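Local coordinates for protein SusD homolog (Bacteroides thetaiotaomicron VPI-5482, PDB 3IV0) that probably binds glycans at the outer membrane of this gut bacterium as a SusD-like surface protein, at residues Leu118-Phe129 against Leu176-Pro187. Sequence-based numbering, arbitrary orientation.
Sequences LKRSRFKAEAIF and LLDDDPGAEVLP
Arg122, on helix 117-142 of the helical SusD fold, reaches across to the loop that follows helix 174-178 and grips two successive backbone carbonyls. Its CB, CG and CD run past the oxygen of Val185, CG at 3.4 Å from Val185 O. A bend at CG-CD (chi3 -61°) turns NE and NH2 onto the two carbonyls, with CZ 3.7 Å from Val185 O: NE donates to Val185 O at 2.8 Å, the oxygen lying slightly out of the guanidinium plane, while NH2 meets Glu184 O in that plane at 3.0 Å. Pro187 CD sits over one face, toward its rim. An alanine here would lose both bonds and is likely to leave the two carbonyls without this partner and the loop less firmly held to the helix. Beside the polar grip, Val185 sets CG1 against Ser121 O and CB, and CG2 near Leu118 CD1. Ala125 CB faces both Leu186 CD1 and Leu176 CD2, and Leu176 CD1 extends the apolar seam to Ile128 CG2. Asp180 shapes the loop from inside: its OD1 accepts from Glu184 N and Val185 N on opposite faces of the carboxylate, and its OD2 takes Leu186 N at 3.0 Å, almost straight at 174°.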
# COMPACT_ATOMS: atom_id res chain seq x y z
N LEU A 118 29.36 2.93 6.39
CA LEU A 118 28.24 3.51 5.67
C LEU A 118 27.24 2.40 5.40
O LEU A 118 26.02 2.61 5.62
CB LEU A 118 28.68 4.17 4.36
CG LEU A 118 27.56 4.79 3.51
CD1 LEU A 118 26.80 5.85 4.27
CD2 LEU A 118 28.15 5.33 2.20
N LYS A 119 27.70 1.24 4.96
CA LYS A 119 26.80 0.14 4.72
C LYS A 119 26.15 -0.34 6.01
O LYS A 119 24.98 -0.67 6.03
CB LYS A 119 27.49 -1.03 4.00
CG LYS A 119 27.88 -0.72 2.55
CD LYS A 119 26.71 -0.24 1.70
CE LYS A 119 27.02 -0.36 0.22
NZ LYS A 119 27.11 -1.78 -0.23
N ARG A 120 26.90 -0.38 7.11
CA ARG A 120 26.31 -0.77 8.39
C ARG A 120 25.17 0.16 8.78
O ARG A 120 24.08 -0.30 9.16
CB ARG A 120 27.39 -0.82 9.51
CG ARG A 120 26.81 -1.16 10.85
CD ARG A 120 27.64 -1.99 11.78
NE ARG A 120 29.08 -1.72 11.75
CZ ARG A 120 29.98 -2.65 12.00
NH1 ARG A 120 29.59 -3.88 12.28
NH2 ARG A 120 31.27 -2.37 11.93
N SER A 121 25.38 1.46 8.63
CA SER A 121 24.36 2.45 8.93
C SER A 121 23.18 2.31 7.98
O SER A 121 22.02 2.43 8.41
CB SER A 121 24.89 3.87 8.82
OG SER A 121 25.90 4.08 9.80
N ARG A 122 23.43 2.06 6.71
CA ARG A 122 22.36 1.90 5.74
C ARG A 122 21.51 0.68 6.07
O ARG A 122 20.27 0.77 6.02
CB ARG A 122 22.95 1.77 4.34
CG ARG A 122 21.89 1.56 3.26
CD ARG A 122 22.44 1.62 1.87
NE ARG A 122 23.03 2.92 1.66
CZ ARG A 122 23.79 3.27 0.65
NH1 ARG A 122 24.06 2.39 -0.31
NH2 ARG A 122 24.29 4.50 0.60
N PHE A 123 22.10 -0.45 6.40
CA PHE A 123 21.34 -1.66 6.65
C PHE A 123 20.49 -1.48 7.90
O PHE A 123 19.37 -1.99 7.98
CB PHE A 123 22.27 -2.88 6.74
CG PHE A 123 23.04 -3.20 5.47
CD1 PHE A 123 22.75 -2.60 4.26
CD2 PHE A 123 24.04 -4.18 5.50
CE1 PHE A 123 23.48 -2.93 3.12
CE2 PHE A 123 24.77 -4.50 4.36
CZ PHE A 123 24.50 -3.89 3.19
N LYS A 124 21.02 -0.77 8.89
CA LYS A 124 20.24 -0.47 10.07
C LYS A 124 19.05 0.38 9.66
O LYS A 124 17.92 0.12 10.11
CB LYS A 124 21.07 0.27 11.11
CG LYS A 124 22.11 -0.58 11.84
CD LYS A 124 22.90 0.32 12.83
CE LYS A 124 23.97 -0.42 13.56
NZ LYS A 124 24.83 0.61 14.26
N ALA A 125 19.27 1.43 8.87
CA ALA A 125 18.17 2.31 8.43
C ALA A 125 17.12 1.53 7.66
O ALA A 125 15.90 1.73 7.88
CB ALA A 125 18.71 3.43 7.59
N GLU A 126 17.54 0.64 6.77
CA GLU A 126 16.60 -0.17 6.04
C GLU A 126 15.81 -1.11 6.92
O GLU A 126 14.59 -1.29 6.74
CB GLU A 126 17.34 -0.99 4.97
CG GLU A 126 17.92 -0.19 3.86
CD GLU A 126 18.49 -1.07 2.79
OE1 GLU A 126 17.72 -1.82 2.17
OE2 GLU A 126 19.72 -1.08 2.58
N ALA A 127 16.46 -1.68 7.93
CA ALA A 127 15.77 -2.56 8.85
C ALA A 127 14.75 -1.78 9.69
O ALA A 127 13.64 -2.29 9.93
CB ALA A 127 16.81 -3.27 9.79
N ILE A 128 15.11 -0.58 10.14
CA ILE A 128 14.14 0.25 10.86
C ILE A 128 12.97 0.60 9.95
O ILE A 128 11.81 0.54 10.38
CB ILE A 128 14.80 1.51 11.37
CG1 ILE A 128 15.77 1.15 12.49
CG2 ILE A 128 13.74 2.53 11.89
CD1 ILE A 128 16.85 2.22 12.76
N PHE A 129 13.24 0.95 8.70
CA PHE A 129 12.18 1.22 7.76
C PHE A 129 11.25 0.02 7.59
O PHE A 129 10.01 0.15 7.67
CB PHE A 129 12.71 1.67 6.40
CG PHE A 129 11.63 1.80 5.35
CD1 PHE A 129 10.79 2.91 5.35
CD2 PHE A 129 11.41 0.79 4.44
CE1 PHE A 129 9.77 3.01 4.43
CE2 PHE A 129 10.37 0.90 3.51
CZ PHE A 129 9.56 2.02 3.50
N LEU A 176 16.02 8.90 10.73
CA LEU A 176 16.55 8.50 9.44
C LEU A 176 16.62 9.69 8.49
O LEU A 176 17.47 9.73 7.59
CB LEU A 176 15.73 7.36 8.83
CG LEU A 176 15.51 6.09 9.67
CD1 LEU A 176 14.75 5.02 8.87
CD2 LEU A 176 16.83 5.52 10.24
N LEU A 177 15.73 10.66 8.65
CA LEU A 177 15.78 11.87 7.88
C LEU A 177 16.76 12.85 8.55
O LEU A 177 17.68 13.36 7.91
CB LEU A 177 14.39 12.49 7.76
CG LEU A 177 13.31 11.68 7.07
CD1 LEU A 177 12.06 12.53 6.98
CD2 LEU A 177 13.76 11.11 5.71
N ASP A 178 16.58 13.09 9.85
CA ASP A 178 17.25 14.19 10.53
C ASP A 178 18.74 13.95 10.70
O ASP A 178 19.53 14.90 10.59
CB ASP A 178 16.69 14.41 11.94
CG ASP A 178 15.29 14.95 11.96
OD1 ASP A 178 14.74 15.34 10.91
OD2 ASP A 178 14.75 15.01 13.09
N ASP A 179 19.12 12.70 10.94
CA ASP A 179 20.55 12.35 11.17
C ASP A 179 21.30 12.25 9.85
O ASP A 179 22.50 11.99 9.85
CB ASP A 179 20.71 10.98 11.82
CG ASP A 179 20.14 10.89 13.21
OD1 ASP A 179 19.76 11.94 13.77
OD2 ASP A 179 20.10 9.75 13.73
N ASP A 180 20.60 12.38 8.73
CA ASP A 180 21.19 12.08 7.42
C ASP A 180 20.83 13.20 6.47
O ASP A 180 20.21 12.99 5.43
CB ASP A 180 20.66 10.73 6.95
CG ASP A 180 21.30 10.22 5.66
OD1 ASP A 180 22.43 10.59 5.27
OD2 ASP A 180 20.65 9.38 5.03
N PRO A 181 21.18 14.43 6.84
CA PRO A 181 20.78 15.57 6.04
C PRO A 181 21.28 15.54 4.59
O PRO A 181 20.64 16.11 3.72
CB PRO A 181 21.40 16.76 6.78
CG PRO A 181 22.48 16.18 7.59
CD PRO A 181 22.02 14.81 7.98
N GLY A 182 22.38 14.85 4.35
CA GLY A 182 22.95 14.73 3.01
C GLY A 182 22.41 13.59 2.15
O GLY A 182 22.87 13.40 1.03
N ALA A 183 21.47 12.81 2.69
CA ALA A 183 20.93 11.64 1.99
C ALA A 183 22.05 10.74 1.51
O ALA A 183 22.10 10.34 0.36
CB ALA A 183 19.97 12.05 0.82
N GLU A 184 22.95 10.45 2.43
CA GLU A 184 24.07 9.54 2.17
C GLU A 184 23.81 8.12 2.65
O GLU A 184 24.12 7.15 1.96
CB GLU A 184 25.35 10.06 2.82
CG GLU A 184 25.79 11.37 2.22
CD GLU A 184 27.10 11.88 2.80
OE1 GLU A 184 27.63 11.24 3.72
OE2 GLU A 184 27.58 12.93 2.32
N VAL A 185 23.29 8.00 3.87
CA VAL A 185 22.96 6.71 4.42
C VAL A 185 21.77 6.08 3.67
O VAL A 185 21.85 4.92 3.27
CB VAL A 185 22.69 6.82 5.92
CG1 VAL A 185 22.20 5.50 6.47
CG2 VAL A 185 23.97 7.25 6.65
N LEU A 186 20.70 6.84 3.48
CA LEU A 186 19.63 6.45 2.53
C LEU A 186 19.58 7.51 1.46
O LEU A 186 19.19 8.63 1.70
CB LEU A 186 18.27 6.36 3.24
CG LEU A 186 18.15 5.24 4.27
CD1 LEU A 186 16.78 5.37 4.97
CD2 LEU A 186 18.33 3.85 3.66
N PRO A 187 19.96 7.15 0.23
CA PRO A 187 19.96 8.18 -0.78
C PRO A 187 18.54 8.46 -1.22
O PRO A 187 17.60 7.71 -0.86
CB PRO A 187 20.73 7.54 -1.92
CG PRO A 187 20.39 6.09 -1.80
CD PRO A 187 20.35 5.84 -0.32